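Local structure of putative type I restriction enzyme R protein (3EVY) at residues K11-N21 with Y66-T75. The protein forms part of the C-terminal region of a putative type I restriction enzyme R subunit, which is probably required for ATP-dependent DNA cleavage. Sequence-based numbering, arbitrary orientation.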
ATOM      1  N   LYS A  11     -21.901   0.607   0.546  1.00 59.86           N
ATOM      2  CA  LYS A  11     -21.571  -0.478   1.476  1.00 58.43           C
ATOM      3  C   LYS A  11     -20.148  -0.376   2.039  1.00 56.33           C
ATOM      4  O   LYS A  11     -19.214   0.117   1.368  1.00 54.97           O
ATOM      5  CB  LYS A  11     -21.711  -1.812   0.749  1.00 59.33           C
ATOM      6  CG  LYS A  11     -23.086  -2.008   0.134  1.00 62.00           C
ATOM      7  CD  LYS A  11     -23.129  -3.353  -0.542  1.00 69.68           C
ATOM      8  CE  LYS A  11     -22.427  -4.385   0.358  1.00 70.88           C
ATOM      9  NZ  LYS A  11     -21.994  -5.572  -0.422  1.00 74.71           N
ATOM     10  N   PRO A  12     -19.972  -0.865   3.271  1.00 54.43           N
ATOM     11  CA  PRO A  12     -18.678  -0.861   3.983  1.00 51.94           C
ATOM     12  C   PRO A  12     -17.474  -1.208   3.071  1.00 49.35           C
ATOM     13  O   PRO A  12     -16.487  -0.464   3.096  1.00 47.59           O
ATOM     14  CB  PRO A  12     -18.876  -1.922   5.077  1.00 52.34           C
ATOM     15  CG  PRO A  12     -20.318  -1.823   5.393  1.00 53.67           C
ATOM     16  CD  PRO A  12     -20.985  -1.638   4.003  1.00 55.22           C
ATOM     17  N   TYR A  13     -17.577  -2.287   2.287  1.00 46.86           N
ATOM     18  CA  TYR A  13     -16.494  -2.715   1.402  1.00 47.00           C
ATOM     19  C   TYR A  13     -16.065  -1.685   0.359  1.00 46.69           C
ATOM     20  O   TYR A  13     -14.882  -1.517   0.071  1.00 46.91           O
ATOM     21  CB  TYR A  13     -16.879  -3.985   0.663  1.00 46.18           C
ATOM     22  CG  TYR A  13     -15.841  -4.454  -0.348  1.00 42.89           C
ATOM     23  CD1 TYR A  13     -14.700  -5.163   0.034  1.00 41.06           C
ATOM     24  CD2 TYR A  13     -16.016  -4.211  -1.712  1.00 39.85           C
ATOM     25  CE1 TYR A  13     -13.793  -5.603  -0.901  1.00 37.44           C
ATOM     26  CE2 TYR A  13     -15.053  -4.637  -2.656  1.00 38.84           C
ATOM     27  CZ  TYR A  13     -13.969  -5.326  -2.238  1.00 39.37           C
ATOM     28  OH  TYR A  13     -13.079  -5.793  -3.204  1.00 40.16           O
ATOM     29  N   GLU A  14     -17.063  -1.069  -0.248  1.00 46.35           N
ATOM     30  CA  GLU A  14     -16.900  -0.098  -1.309  1.00 47.65           C
ATOM     31  C   GLU A  14     -16.252   1.131  -0.752  1.00 47.12           C
ATOM     32  O   GLU A  14     -15.310   1.649  -1.366  1.00 47.20           O
ATOM     33  CB  GLU A  14     -18.282   0.281  -1.877  1.00 48.20           C
ATOM     34  CG  GLU A  14     -19.113  -0.967  -2.348  1.00 56.04           C
ATOM     35  CD  GLU A  14     -20.554  -0.653  -2.801  1.00 61.82           C
ATOM     36  OE1 GLU A  14     -20.856  -0.996  -3.978  1.00 62.05           O
ATOM     37  OE2 GLU A  14     -21.355  -0.085  -1.985  1.00 65.05           O
ATOM     38  N   LYS A  15     -16.723   1.571   0.425  1.00 45.79           N
ATOM     39  CA  LYS A  15     -16.076   2.670   1.183  1.00 46.53           C
ATOM     40  C   LYS A  15     -14.589   2.439   1.402  1.00 44.59           C
ATOM     41  O   LYS A  15     -13.778   3.342   1.157  1.00 45.00           O
ATOM     42  CB  LYS A  15     -16.738   2.905   2.560  1.00 47.80           C
ATOM     43  CG  LYS A  15     -17.880   3.948   2.578  1.00 54.78           C
ATOM     44  CD  LYS A  15     -18.571   4.044   3.955  1.00 61.40           C
ATOM     45  CE  LYS A  15     -19.355   2.777   4.293  1.00 66.14           C
ATOM     46  NZ  LYS A  15     -19.683   2.616   5.745  1.00 69.16           N
ATOM     47  N   LEU A  16     -14.215   1.275   1.932  1.00 42.60           N
ATOM     48  CA  LEU A  16     -12.809   1.009   2.203  1.00 42.24           C
ATOM     49  C   LEU A  16     -11.954   0.902   0.899  1.00 42.87           C
ATOM     50  O   LEU A  16     -10.750   1.200   0.919  1.00 43.63           O
ATOM     51  CB  LEU A  16     -12.644  -0.269   3.035  1.00 40.53           C
ATOM     52  CG  LEU A  16     -13.278  -0.385   4.439  1.00 42.64           C
ATOM     53  CD1 LEU A  16     -13.571  -1.917   4.856  1.00 38.54           C
ATOM     54  CD2 LEU A  16     -12.368   0.260   5.495  1.00 39.65           C
ATOM     55  N   VAL A  17     -12.532   0.354  -0.164  1.00 43.12           N
ATOM     56  CA  VAL A  17     -11.828   0.263  -1.457  1.00 43.11           C
ATOM     57  C   VAL A  17     -11.509   1.658  -1.962  1.00 43.60           C
ATOM     58  O   VAL A  17     -10.398   1.904  -2.413  1.00 43.11           O
ATOM     59  CB  VAL A  17     -12.632  -0.540  -2.529  1.00 44.23           C
ATOM     60  CG1 VAL A  17     -12.098  -0.310  -3.977  1.00 41.50           C
ATOM     61  CG2 VAL A  17     -12.656  -2.026  -2.204  1.00 41.03           C
ATOM     62  N   GLU A  18     -12.465   2.591  -1.826  1.00 44.19           N
ATOM     63  CA  GLU A  18     -12.251   3.974  -2.249  1.00 46.08           C
ATOM     64  C   GLU A  18     -11.133   4.656  -1.458  1.00 45.59           C
ATOM     65  O   GLU A  18     -10.261   5.274  -2.039  1.00 45.84           O
ATOM     66  CB  GLU A  18     -13.555   4.763  -2.076  1.00 48.38           C
ATOM     67  CG  GLU A  18     -13.396   6.202  -2.511  1.00 56.34           C
ATOM     68  CD  GLU A  18     -14.678   6.990  -2.318  1.00 65.16           C
ATOM     69  OE1 GLU A  18     -15.779   6.383  -2.457  1.00 67.20           O
ATOM     70  OE2 GLU A  18     -14.558   8.205  -2.004  1.00 71.25           O
ATOM     71  N   ARG A  19     -11.163   4.553  -0.128  1.00 44.94           N
ATOM     72  CA  ARG A  19     -10.064   4.961   0.719  1.00 44.94           C
ATOM     73  C   ARG A  19      -8.702   4.306   0.308  1.00 44.15           C
ATOM     74  O   ARG A  19      -7.663   4.972   0.320  1.00 44.16           O
ATOM     75  CB  ARG A  19     -10.296   4.560   2.180  1.00 45.21           C
ATOM     76  CG  ARG A  19     -11.077   5.563   3.001  1.00 51.98           C
ATOM     77  CD  ARG A  19     -11.604   4.960   4.338  1.00 59.87           C
ATOM     78  NE  ARG A  19     -10.483   4.673   5.236  1.00 64.58           N
ATOM     79  CZ  ARG A  19     -10.557   3.889   6.306  1.00 66.82           C
ATOM     80  NH1 ARG A  19     -11.714   3.334   6.651  1.00 68.30           N
ATOM     81  NH2 ARG A  19      -9.472   3.687   7.046  1.00 69.97           N
ATOM     82  N   PHE A  20      -8.696   3.003   0.053  1.00 42.04           N
ATOM     83  CA  PHE A  20      -7.393   2.320  -0.269  1.00 40.93           C
ATOM     84  C   PHE A  20      -6.824   2.931  -1.556  1.00 41.05           C
ATOM     85  O   PHE A  20      -5.615   3.203  -1.650  1.00 41.87           O
ATOM     86  CB  PHE A  20      -7.553   0.805  -0.508  1.00 38.60           C
ATOM     87  CG  PHE A  20      -6.228   0.153  -0.872  1.00 37.36           C
ATOM     88  CD1 PHE A  20      -5.340  -0.211   0.111  1.00 33.39           C
ATOM     89  CD2 PHE A  20      -5.806   0.111  -2.184  1.00 34.31           C
ATOM     90  CE1 PHE A  20      -4.082  -0.685  -0.220  1.00 35.43           C
ATOM     91  CE2 PHE A  20      -4.560  -0.402  -2.509  1.00 36.09           C
ATOM     92  CZ  PHE A  20      -3.718  -0.795  -1.544  1.00 34.54           C
ATOM     93  N   ASN A  21      -7.712   3.159  -2.527  1.00 40.14           N
ATOM     94  CA  ASN A  21      -7.268   3.599  -3.842  1.00 42.69           C
ATOM     95  C   ASN A  21      -6.736   5.047  -3.825  1.00 43.72           C
ATOM     96  O   ASN A  21      -5.794   5.412  -4.580  1.00 43.74           O
ATOM     97  CB  ASN A  21      -8.347   3.385  -4.904  1.00 40.91           C
ATOM     98  CG  ASN A  21      -8.505   1.930  -5.293  1.00 41.57           C
ATOM     99  OD1 ASN A  21      -7.625   1.075  -4.995  1.00 37.71           O
ATOM    100  ND2 ASN A  21      -9.575   1.631  -5.990  1.00 39.05           N
ATOM    101  N   TYR A  66     -13.582  -9.175   3.465  1.00 37.54           N
ATOM    102  CA  TYR A  66     -14.956  -9.169   2.943  1.00 37.33           C
ATOM    103  C   TYR A  66     -15.179 -10.269   1.896  1.00 36.82           C
ATOM    104  O   TYR A  66     -14.316 -10.530   1.031  1.00 36.10           O
ATOM    105  CB  TYR A  66     -15.372  -7.784   2.330  1.00 38.19           C
ATOM    106  CG  TYR A  66     -15.563  -6.724   3.404  1.00 36.29           C
ATOM    107  CD1 TYR A  66     -14.486  -6.063   3.913  1.00 36.45           C
ATOM    108  CD2 TYR A  66     -16.840  -6.484   3.970  1.00 36.50           C
ATOM    109  CE1 TYR A  66     -14.640  -5.108   4.915  1.00 38.83           C
ATOM    110  CE2 TYR A  66     -17.007  -5.554   4.976  1.00 38.00           C
ATOM    111  CZ  TYR A  66     -15.923  -4.857   5.429  1.00 40.72           C
ATOM    112  OH  TYR A  66     -16.075  -3.923   6.426  1.00 37.50           O
ATOM    113  N   ASN A  67     -16.375 -10.859   1.939  1.00 35.59           N
ATOM    114  CA  ASN A  67     -16.764 -11.918   0.982  1.00 37.92           C
ATOM    115  C   ASN A  67     -16.650 -11.435  -0.474  1.00 38.71           C
ATOM    116  O   ASN A  67     -16.352 -12.241  -1.387  1.00 38.01           O
ATOM    117  CB  ASN A  67     -18.225 -12.263   1.193  1.00 37.54           C
ATOM    118  CG  ASN A  67     -18.448 -13.204   2.379  1.00 42.91           C
ATOM    119  OD1 ASN A  67     -17.626 -14.098   2.647  1.00 38.19           O
ATOM    120  ND2 ASN A  67     -19.601 -13.041   3.048  1.00 43.07           N
ATOM    121  N   GLU A  68     -16.891 -10.147  -0.683  1.00 37.39           N
ATOM    122  CA  GLU A  68     -16.908  -9.626  -2.036  1.00 40.46           C
ATOM    123  C   GLU A  68     -15.541  -9.171  -2.524  1.00 40.32           C
ATOM    124  O   GLU A  68     -15.461  -8.564  -3.587  1.00 40.39           O
ATOM    125  CB  GLU A  68     -17.957  -8.529  -2.218  1.00 41.69           C
ATOM    126  CG  GLU A  68     -17.819  -7.276  -1.344  1.00 44.60           C
ATOM    127  CD  GLU A  68     -18.651  -7.344  -0.039  1.00 53.35           C
ATOM    128  OE1 GLU A  68     -18.477  -8.323   0.770  1.00 48.79           O
ATOM    129  OE2 GLU A  68     -19.448  -6.382   0.209  1.00 54.66           O
ATOM    130  N   PHE A  69     -14.475  -9.478  -1.766  1.00 39.39           N
ATOM    131  CA  PHE A  69     -13.102  -9.023  -2.133  1.00 39.12           C
ATOM    132  C   PHE A  69     -12.680  -9.419  -3.557  1.00 39.32           C
ATOM    133  O   PHE A  69     -12.767 -10.580  -3.970  1.00 37.83           O
ATOM    134  CB  PHE A  69     -12.007  -9.424  -1.100  1.00 38.38           C
ATOM    135  CG  PHE A  69     -10.577  -9.160  -1.589  1.00 35.46           C
ATOM    136  CD1 PHE A  69     -10.057  -7.890  -1.644  1.00 38.58           C
ATOM    137  CD2 PHE A  69      -9.797 -10.228  -2.122  1.00 36.43           C
ATOM    138  CE1 PHE A  69      -8.722  -7.637  -2.157  1.00 36.19           C
ATOM    139  CE2 PHE A  69      -8.502 -10.012  -2.629  1.00 39.59           C
ATOM    140  CZ  PHE A  69      -7.931  -8.709  -2.612  1.00 35.20           C
ATOM    141  N   ASP A  70     -12.185  -8.448  -4.305  1.00 39.07           N
ATOM    142  CA  ASP A  70     -11.657  -8.734  -5.632  1.00 40.14           C
ATOM    143  C   ASP A  70     -10.409  -7.859  -5.793  1.00 39.70           C
ATOM    144  O   ASP A  70     -10.497  -6.621  -5.757  1.00 40.05           O
ATOM    145  CB  ASP A  70     -12.725  -8.378  -6.667  1.00 39.90           C
ATOM    146  CG  ASP A  70     -12.291  -8.640  -8.081  1.00 43.33           C
ATOM    147  OD1 ASP A  70     -11.176  -9.152  -8.296  1.00 45.78           O
ATOM    148  OD2 ASP A  70     -13.109  -8.349  -8.994  1.00 49.79           O
ATOM    149  N   ALA A  71      -9.256  -8.507  -5.953  1.00 38.98           N
ATOM    150  CA  ALA A  71      -8.018  -7.807  -6.111  1.00 38.80           C
ATOM    151  C   ALA A  71      -8.091  -6.764  -7.186  1.00 39.58           C
ATOM    152  O   ALA A  71      -7.411  -5.735  -7.095  1.00 40.54           O
ATOM    153  CB  ALA A  71      -6.830  -8.787  -6.329  1.00 38.17           C
ATOM    154  N   GLU A  72      -8.853  -7.041  -8.232  1.00 40.94           N
ATOM    155  CA  GLU A  72      -8.968  -6.089  -9.362  1.00 42.79           C
ATOM    156  C   GLU A  72      -9.575  -4.739  -8.955  1.00 41.74           C
ATOM    157  O   GLU A  72      -9.485  -3.729  -9.692  1.00 41.59           O
ATOM    158  CB  GLU A  72      -9.762  -6.715 -10.510  1.00 43.37           C
ATOM    159  CG  GLU A  72      -8.971  -7.726 -11.278  1.00 48.11           C
ATOM    160  CD  GLU A  72      -7.692  -7.113 -11.906  1.00 57.70           C
ATOM    161  OE1 GLU A  72      -6.618  -7.605 -11.442  1.00 58.16           O
ATOM    162  OE2 GLU A  72      -7.761  -6.151 -12.821  1.00 56.31           O
ATOM    163  N   ASP A  73     -10.149  -4.706  -7.761  1.00 40.56           N
ATOM    164  CA  ASP A  73     -10.857  -3.537  -7.298  1.00 40.01           C
ATOM    165  C   ASP A  73      -9.816  -2.567  -6.771  1.00 38.90           C
ATOM    166  O   ASP A  73     -10.139  -1.433  -6.503  1.00 40.52           O
ATOM    167  CB  ASP A  73     -11.778  -3.895  -6.110  1.00 41.26           C
ATOM    168  CG  ASP A  73     -13.050  -4.582  -6.533  1.00 44.19           C
ATOM    169  OD1 ASP A  73     -13.375  -4.523  -7.753  1.00 47.58           O
ATOM    170  OD2 ASP A  73     -13.728  -5.171  -5.620  1.00 39.04           O
ATOM    171  N   LEU A  74      -8.575  -3.024  -6.592  1.00 37.91           N
ATOM    172  CA  LEU A  74      -7.525  -2.242  -5.961  1.00 36.24           C
ATOM    173  C   LEU A  74      -6.400  -1.808  -6.929  1.00 37.34           C
ATOM    174  O   LEU A  74      -5.951  -2.610  -7.755  1.00 38.42           O
ATOM    175  CB  LEU A  74      -6.840  -3.079  -4.869  1.00 34.31           C
ATOM    176  CG  LEU A  74      -7.747  -3.617  -3.726  1.00 34.87           C
ATOM    177  CD1 LEU A  74      -6.817  -4.109  -2.651  1.00 32.44           C
ATOM    178  CD2 LEU A  74      -8.605  -2.436  -3.181  1.00 35.43           C
ATOM    179  N   THR A  75      -5.929  -0.566  -6.755  1.00 36.59           N
ATOM    180  CA  THR A  75      -4.715  -0.056  -7.399  1.00 36.15           C
ATOM    181  C   THR A  75      -3.535  -0.900  -6.846  1.00 37.16           C
ATOM    182  O   THR A  75      -3.569  -1.310  -5.676  1.00 37.75           O
ATOM    183  CB  THR A  75      -4.497   1.424  -7.018  1.00 36.36           C
ATOM    184  OG1 THR A  75      -5.630   2.178  -7.449  1.00 37.86           O
ATOM    185  CG2 THR A  75      -3.277   1.983  -7.636  1.00 34.86           C
TER
HETATM  186  O   HOH W   1     -19.392  -4.583   2.448  1.00 43.54           O
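Tyr-13 CG lies opposite the backbone N (chi1 176°), which carries the ring out to the loop 66-75, while Glu-68, its CG set between backbone N and carbonyl carbon and its chain bent at chi2 (-94°), folds back over that ring. Glu-68 CG makes a CH-pi contact 3.8 Å from the Tyr-13 ring centroid; Val-17 CG2 lies against the opposite face. The edge of Tyr-13 meets the face of Tyr-66 in an offset edge-to-face pair, and Leu-16 CD1 packs 3.4 Å from Tyr-66 CE1. Two bonds fix the phenol oxygen: Tyr-13 OH donates to the anti lone pair of Asp-73 OD2 (2.6 Å) and accepts from Asp-70 N (3.0 Å). At the root of the Tyr-13 side chain, Glu-68 OE2 forms a salt bridge with Lys-11 NZ (2.7 Å) and takes a water that also binds Tyr-13 N. One turn after Val-17, the Asn-21 amide bonds to the loop backbone at two points: OD1 accepts from Thr-75 N (2.9 Å), and ND2 donates to Asp-73 O (3.2 Å). Leu-74 packs on Phe-20. Tyrosine and asparagine thus tie the interhelical loop, with its Asx turn at Asp-70, to helix 12-30 in the strand-free modelled part of this R-subunit C-terminal region.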